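Local coordinates for protein major extracellular endoglucanase (Xanthomonas campestris pv. campestris, PDB 4TUF) that hydrolyses internal beta-1,4-glucosidic linkages of cellulose, lichenin and cereal beta-D-glucans, through the family 5 TIM-barrel catalytic domain that makes up this chain, at residues W38-N41 with V47-Q50; A162-G167 with A220-N225. One frame throughout, in Å; residues are numbered along the deposited sequence.

Contact 1: residues W38-N41 with V47-Q50; sequences WARN and VQMQ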
ATOM      1  N   TRP A  38      -5.067   7.234  20.988  1.00 49.30           N
ATOM      2  CA  TRP A  38      -5.925   7.325  22.169  1.00 55.65           C
ATOM      3  C   TRP A  38      -5.523   6.255  23.175  1.00 54.40           C
ATOM      4  O   TRP A  38      -5.811   6.364  24.364  1.00 62.29           O
ATOM      5  CB  TRP A  38      -7.408   7.177  21.802  1.00 54.39           C
ATOM      6  CG  TRP A  38      -7.725   5.946  20.998  1.00 53.95           C
ATOM      7  CD1 TRP A  38      -8.033   4.708  21.478  1.00 50.94           C
ATOM      8  CD2 TRP A  38      -7.770   5.844  19.569  1.00 54.07           C
ATOM      9  NE1 TRP A  38      -8.263   3.838  20.439  1.00 45.85           N
ATOM     10  CE2 TRP A  38      -8.111   4.512  19.256  1.00 51.42           C
ATOM     11  CE3 TRP A  38      -7.556   6.749  18.524  1.00 55.20           C
ATOM     12  CZ2 TRP A  38      -8.239   4.061  17.941  1.00 52.26           C
ATOM     13  CZ3 TRP A  38      -7.683   6.300  17.217  1.00 51.97           C
ATOM     14  CH2 TRP A  38      -8.019   4.967  16.938  1.00 50.03           C
ATOM     15  N   ALA A  39      -4.841   5.224  22.687  1.00 53.00           N
ATOM     16  CA  ALA A  39      -4.504   4.069  23.507  1.00 55.98           C
ATOM     17  C   ALA A  39      -3.000   3.919  23.728  1.00 55.99           C
ATOM     18  O   ALA A  39      -2.567   3.336  24.722  1.00 50.72           O
ATOM     19  CB  ALA A  39      -5.065   2.808  22.874  1.00 47.49           C
ATOM     20  N   ARG A  40      -2.208   4.450  22.799  1.00 57.55           N
ATOM     21  CA  ARG A  40      -0.763   4.237  22.805  1.00 54.32           C
ATOM     22  C   ARG A  40       0.032   5.518  22.558  1.00 52.49           C
ATOM     23  O   ARG A  40      -0.498   6.503  22.042  1.00 52.49           O
ATOM     24  CB  ARG A  40      -0.379   3.201  21.741  1.00 50.05           C
ATOM     25  CG  ARG A  40      -1.085   1.861  21.871  1.00 48.71           C
ATOM     26  CD  ARG A  40      -0.533   1.040  23.027  1.00 52.03           C
ATOM     27  NE  ARG A  40       0.920   0.883  22.961  1.00 56.26           N
ATOM     28  CZ  ARG A  40       1.554   0.055  22.134  1.00 52.04           C
ATOM     29  NH1 ARG A  40       0.869  -0.698  21.285  1.00 47.59           N
ATOM     30  NH2 ARG A  40       2.877  -0.017  22.151  1.00 52.65           N
ATOM     31  N   ASN A  41       1.308   5.489  22.929  1.00 45.00           N
ATOM     32  CA  ASN A  41       2.250   6.541  22.565  1.00 44.47           C
ATOM     33  C   ASN A  41       2.823   6.256  21.185  1.00 45.46           C
ATOM     34  O   ASN A  41       3.282   5.145  20.920  1.00 49.23           O
ATOM     35  CB  ASN A  41       3.370   6.646  23.601  1.00 46.32           C
ATOM     36  CG  ASN A  41       4.479   7.581  23.168  1.00 50.39           C
ATOM     37  OD1 ASN A  41       5.488   7.151  22.612  1.00 50.42           O
ATOM     38  ND2 ASN A  41       4.294   8.870  23.416  1.00 50.98           N
ATOM     39  N   VAL A  47       8.298   1.787  17.783  1.00 47.31           N
ATOM     40  CA  VAL A  47       9.348   0.964  18.369  1.00 44.97           C
ATOM     41  C   VAL A  47       8.929  -0.500  18.402  1.00 48.07           C
ATOM     42  O   VAL A  47       9.737  -1.396  18.149  1.00 54.22           O
ATOM     43  CB  VAL A  47       9.694   1.444  19.803  1.00 44.87           C
ATOM     44  CG1 VAL A  47      10.404   0.356  20.598  1.00 48.54           C
ATOM     45  CG2 VAL A  47      10.531   2.710  19.752  1.00 45.14           C
ATOM     46  N   GLN A  48       7.650  -0.735  18.688  1.00 49.47           N
ATOM     47  CA  GLN A  48       7.136  -2.094  18.798  1.00 49.54           C
ATOM     48  C   GLN A  48       7.057  -2.799  17.450  1.00 48.42           C
ATOM     49  O   GLN A  48       7.373  -3.981  17.347  1.00 56.11           O
ATOM     50  CB  GLN A  48       5.755  -2.105  19.445  1.00 43.43           C
ATOM     51  CG  GLN A  48       5.281  -3.508  19.765  1.00 45.54           C
ATOM     52  CD  GLN A  48       3.906  -3.544  20.379  1.00 46.52           C
ATOM     53  OE1 GLN A  48       3.137  -2.587  20.268  1.00 44.19           O
ATOM     54  NE2 GLN A  48       3.583  -4.657  21.037  1.00 47.31           N
ATOM     55  N   MET A  49       6.630  -2.081  16.418  1.00 41.43           N
ATOM     56  CA  MET A  49       6.412  -2.719  15.132  1.00 46.53           C
ATOM     57  C   MET A  49       7.746  -3.024  14.457  1.00 48.34           C
ATOM     58  O   MET A  49       7.835  -3.940  13.645  1.00 54.44           O
ATOM     59  CB  MET A  49       5.506  -1.861  14.232  1.00 47.59           C
ATOM     60  CG  MET A  49       6.142  -0.669  13.558  1.00 50.57           C
ATOM     61  SD  MET A  49       4.949   0.172  12.487  1.00 55.69           S
ATOM     62  CE  MET A  49       4.055   1.188  13.659  1.00 33.74           C
ATOM     63  N   GLN A  50       8.792  -2.286  14.809  1.00 48.03           N
ATOM     64  CA  GLN A  50      10.107  -2.612  14.277  1.00 48.42           C
ATOM     65  C   GLN A  50      10.644  -3.852  14.977  1.00 51.31           C
ATOM     66  O   GLN A  50      11.314  -4.680  14.360  1.00 51.07           O
ATOM     67  CB  GLN A  50      11.086  -1.447  14.432  1.00 40.63           C
ATOM     68  CG  GLN A  50      12.425  -1.706  13.758  1.00 41.54           C
ATOM     69  CD  GLN A  50      13.378  -0.533  13.853  1.00 47.87           C
ATOM     70  OE1 GLN A  50      13.603   0.022  14.931  1.00 44.80           O
ATOM     71  NE2 GLN A  50      13.947  -0.149  12.718  1.00 51.50           N
TER

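Contact 2: residues A162-G167 with A220-N225; sequences ATWGTG and ACTPLN. With 2HP (dihydrogenphosphate ion), chain H.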
ATOM      1  N   ALA A 162     -12.428   3.005 -13.880  1.00 27.51           N
ATOM      2  CA  ALA A 162     -11.020   3.024 -14.263  1.00 26.73           C
ATOM      3  C   ALA A 162     -10.738   1.999 -15.350  1.00 31.98           C
ATOM      4  O   ALA A 162     -11.186   0.857 -15.270  1.00 40.10           O
ATOM      5  CB  ALA A 162     -10.134   2.769 -13.047  1.00 21.42           C
ATOM      6  N   THR A 163     -10.018   2.414 -16.381  1.00 30.45           N
ATOM      7  CA  THR A 163      -9.617   1.486 -17.430  1.00 29.28           C
ATOM      8  C   THR A 163      -8.116   1.597 -17.690  1.00 36.25           C
ATOM      9  O   THR A 163      -7.408   2.334 -17.005  1.00 38.25           O
ATOM     10  CB  THR A 163     -10.386   1.732 -18.739  1.00 27.97           C
ATOM     11  OG1 THR A 163     -10.148   3.070 -19.194  1.00 29.81           O
ATOM     12  CG2 THR A 163     -11.888   1.525 -18.532  1.00 22.73           C
ATOM     13  N   TRP A 164      -7.641   0.857 -18.683  1.00 34.75           N
ATOM     14  CA  TRP A 164      -6.218   0.775 -18.971  1.00 26.22           C
ATOM     15  C   TRP A 164      -6.029   0.465 -20.454  1.00 36.23           C
ATOM     16  O   TRP A 164      -6.388  -0.617 -20.919  1.00 39.73           O
ATOM     17  CB  TRP A 164      -5.570  -0.296 -18.093  1.00 26.08           C
ATOM     18  CG  TRP A 164      -4.074  -0.413 -18.186  1.00 29.66           C
ATOM     19  CD1 TRP A 164      -3.317  -0.461 -19.319  1.00 37.79           C
ATOM     20  CD2 TRP A 164      -3.161  -0.554 -17.093  1.00 30.69           C
ATOM     21  NE1 TRP A 164      -1.988  -0.600 -19.000  1.00 35.51           N
ATOM     22  CE2 TRP A 164      -1.866  -0.660 -17.639  1.00 32.16           C
ATOM     23  CE3 TRP A 164      -3.311  -0.590 -15.705  1.00 25.12           C
ATOM     24  CZ2 TRP A 164      -0.732  -0.796 -16.847  1.00 32.51           C
ATOM     25  CZ3 TRP A 164      -2.184  -0.727 -14.921  1.00 27.76           C
ATOM     26  CH2 TRP A 164      -0.913  -0.824 -15.492  1.00 31.03           C
ATOM     27  N   GLY A 165      -5.490   1.431 -21.192  1.00 36.85           N
ATOM     28  CA  GLY A 165      -5.149   1.251 -22.590  1.00 34.28           C
ATOM     29  C   GLY A 165      -6.306   1.173 -23.568  1.00 40.44           C
ATOM     30  O   GLY A 165      -6.205   0.497 -24.594  1.00 50.65           O
ATOM     31  N   THR A 166      -7.400   1.868 -23.269  1.00 39.09           N
ATOM     32  CA  THR A 166      -8.578   1.844 -24.139  1.00 35.63           C
ATOM     33  C   THR A 166      -8.653   3.057 -25.061  1.00 40.14           C
ATOM     34  O   THR A 166      -9.530   3.135 -25.920  1.00 42.10           O
ATOM     35  CB  THR A 166      -9.880   1.789 -23.323  1.00 36.77           C
ATOM     36  OG1 THR A 166     -10.017   2.999 -22.565  1.00 41.39           O
ATOM     37  CG2 THR A 166      -9.868   0.602 -22.380  1.00 31.20           C
ATOM     38  N   GLY A 167      -7.740   4.006 -24.878  1.00 39.74           N
ATOM     39  CA  GLY A 167      -7.752   5.225 -25.666  1.00 35.08           C
ATOM     40  C   GLY A 167      -8.715   6.265 -25.119  1.00 45.28           C
ATOM     41  O   GLY A 167      -8.921   7.316 -25.731  1.00 53.59           O
ATOM     42  N   ALA A 220       0.025  -6.090 -20.248  1.00 39.16           N
ATOM     43  CA  ALA A 220       0.604  -6.928 -21.288  1.00 41.77           C
ATOM     44  C   ALA A 220       0.383  -6.325 -22.675  1.00 44.56           C
ATOM     45  O   ALA A 220       1.163  -6.565 -23.595  1.00 48.45           O
ATOM     46  CB  ALA A 220       0.021  -8.331 -21.217  1.00 42.67           C
ATOM     47  N   CYS A 221      -0.684  -5.544 -22.818  1.00 47.74           N
ATOM     48  CA  CYS A 221      -1.026  -4.920 -24.095  1.00 49.11           C
ATOM     49  C   CYS A 221      -0.512  -3.492 -24.163  1.00 55.15           C
ATOM     50  O   CYS A 221      -0.211  -2.982 -25.241  1.00 57.51           O
ATOM     51  CB  CYS A 221      -2.541  -4.919 -24.314  1.00 40.70           C
ATOM     52  SG  CYS A 221      -3.300  -6.552 -24.307  1.00109.36           S
ATOM     53  N   THR A 222      -0.415  -2.854 -23.001  1.00 52.31           N
ATOM     54  CA  THR A 222      -0.105  -1.434 -22.927  1.00 44.49           C
ATOM     55  C   THR A 222       0.934  -1.154 -21.853  1.00 38.93           C
ATOM     56  O   THR A 222       0.594  -0.919 -20.696  1.00 35.28           O
ATOM     57  CB  THR A 222      -1.372  -0.596 -22.636  1.00 44.14           C
ATOM     58  OG1 THR A 222      -2.443  -1.022 -23.490  1.00 55.07           O
ATOM     59  CG2 THR A 222      -1.100   0.875 -22.870  1.00 41.73           C
ATOM     60  N   PRO A 223       2.212  -1.179 -22.237  1.00 39.55           N
ATOM     61  CA  PRO A 223       3.320  -0.865 -21.330  1.00 37.16           C
ATOM     62  C   PRO A 223       3.194   0.531 -20.725  1.00 39.24           C
ATOM     63  O   PRO A 223       2.646   1.434 -21.353  1.00 40.50           O
ATOM     64  CB  PRO A 223       4.550  -0.947 -22.236  1.00 31.13           C
ATOM     65  CG  PRO A 223       4.133  -1.795 -23.373  1.00 39.50           C
ATOM     66  CD  PRO A 223       2.681  -1.506 -23.591  1.00 41.08           C
ATOM     67  N   LEU A 224       3.700   0.693 -19.509  1.00 40.95           N
ATOM     68  CA  LEU A 224       3.713   1.989 -18.846  1.00 40.09           C
ATOM     69  C   LEU A 224       4.918   2.812 -19.282  1.00 42.10           C
ATOM     70  O   LEU A 224       6.038   2.306 -19.323  1.00 44.08           O
ATOM     71  CB  LEU A 224       3.727   1.805 -17.328  1.00 34.88           C
ATOM     72  CG  LEU A 224       2.426   1.281 -16.730  1.00 35.76           C
ATOM     73  CD1 LEU A 224       2.635   0.866 -15.281  1.00 33.00           C
ATOM     74  CD2 LEU A 224       1.337   2.345 -16.844  1.00 33.60           C
ATOM     75  N   ASN A 225       4.690   4.081 -19.605  1.00 40.12           N
ATOM     76  CA  ASN A 225       5.789   4.983 -19.919  1.00 38.23           C
ATOM     77  C   ASN A 225       6.374   5.565 -18.634  1.00 46.46           C
ATOM     78  O   ASN A 225       6.301   6.771 -18.384  1.00 48.15           O
ATOM     79  CB  ASN A 225       5.322   6.096 -20.850  1.00 44.13           C
ATOM     80  CG  ASN A 225       6.472   6.889 -21.426  1.00 52.30           C
ATOM     81  OD1 ASN A 225       7.640   6.545 -21.230  1.00 58.17           O
ATOM     82  ND2 ASN A 225       6.151   7.952 -22.151  1.00 52.04           N
TER
HETATM   83  P   2HP H 404      -5.302   8.086 -24.016  1.00 85.30           P
HETATM   84  O1  2HP H 404      -4.603   9.365 -23.609  1.00 82.89           O
HETATM   85  O2  2HP H 404      -4.298   7.099 -24.578  1.00 83.71           O
HETATM   86  O3  2HP H 404      -5.974   7.468 -22.814  1.00 80.04           O
HETATM   87  O4  2HP H 404      -6.349   8.416 -25.060  1.00 85.30           O

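Contact 1: residues W38-N41 with V47-Q50
R40 and Q48 meet through polar ends alone. The guanidinium of R40 turns its NH1-NH2 end to the amide oxygen of Q48, and both nitrogens bond to that one atom. R40 NH1 gives to Q48 OE1 at 3.1 Å, and R40 NH2 gives to Q48 OE1 at 3.2 Å. OE1 lies close to the guanidinium plane, so both N-H groups reach it from the edge. Both bonds are bent, as expected when two donors share one oxygen. On the acceptor side they differ. NH1 lies in the carbonyl plane of the amide, whereas NH2 stands 51° above it. The guanidinium and amide planes are 74° apart.

The chain shapes explain the meeting. R40 bends at chi2 and chi3, which turns its end toward the helix. Q48 reaches out extended, with CG anti to the backbone N.

R40 NH1 also bonds to the carbonyl O of W329, so this nitrogen has two acceptors. That bond and the forked one to Q48 probably limit rotation of the guanidinium.

N41, next in the chain, is the N-cap of helix 42-51: its OD1 accepts from D44 N. R40 therefore ties the loop just before the helix to a side chain on the helix itself. This is a surface contact of the TIM barrel. The loop follows strand 16-23, and helix 42-51 leads on to the parallel neighbour of that strand, 56-61.

Contact 2: residues A162-G167 with A220-N225
W164 reaches across to T222 and L224, joining two loops far apart in sequence. One runs from strand 149-153 to helix 173-187, the other from strand 192-195 to strand 231-238. Both follow barrel strands, so they lie on the side of the strands' C-terminal ends. The CB of W164 starts out pointing neither at nor away from segment 220-225. The torsion chi1 of -175° sets CG opposite the backbone N, and the indole then extends to the other loop. CD1 comes first, 3.8 Å from T222 CB. The next atom, NE1, makes the polar link: W164 NE1 gives a hydrogen bond to the backbone O of T222 at 3.1 Å. The bond is nearly straight, with an N-H...O angle of 168°. The acceptor lies in the ring plane, and NE1 sits on a lone pair of the carbonyl. NE1 also lies 3.7 Å from T222 CB.

Beyond the nitrogen the ring is apolar in its contacts. CZ2 meets L224 CD2 at 3.8 Å, and CH2 comes 3.9 Å from L224 CD1. The L224 and W164 side chains cross at about a right angle. Both also touch N174 of helix 173-187.

Beside the tryptophan, the backbone of G165 meets the T222 side chain: G165 CA lies 3.6 Å from T222 OG1.

Each loop has a further tie. C221 forms a disulfide with C204, and the carbonyl O of W164 accepts from N201 ND2. G167 belongs to a dihydrogenphosphate pocket completed by N168, A169, D172 and K175.

The chemistry is that of a buried indole whose one N-H is satisfied by a main-chain carbonyl, while its six-membered ring packs on leucine. The straight bond probably helps fix the rotation of the ring.

Contacts 1 and 2 lie on opposite sides of the chain's centre, with centres 41 Å apart. Their nearest atoms are about 28 Å apart, so they do not touch. They follow one another along the chain, both in the family 5 catalytic domain. Contact 1 is local, with five residues between its segments; contact 2 joins loops with 52 residues between them. Both use N-H donors on carbonyl oxygens, of a side-chain amide in one and of the backbone in the other. Neither includes E157 or E278, the probable proton donor and nucleophile. Only contact 2 shares in a ligand pocket, and its W164 side chain is about 9 Å from another bound dihydrogenphosphate ion.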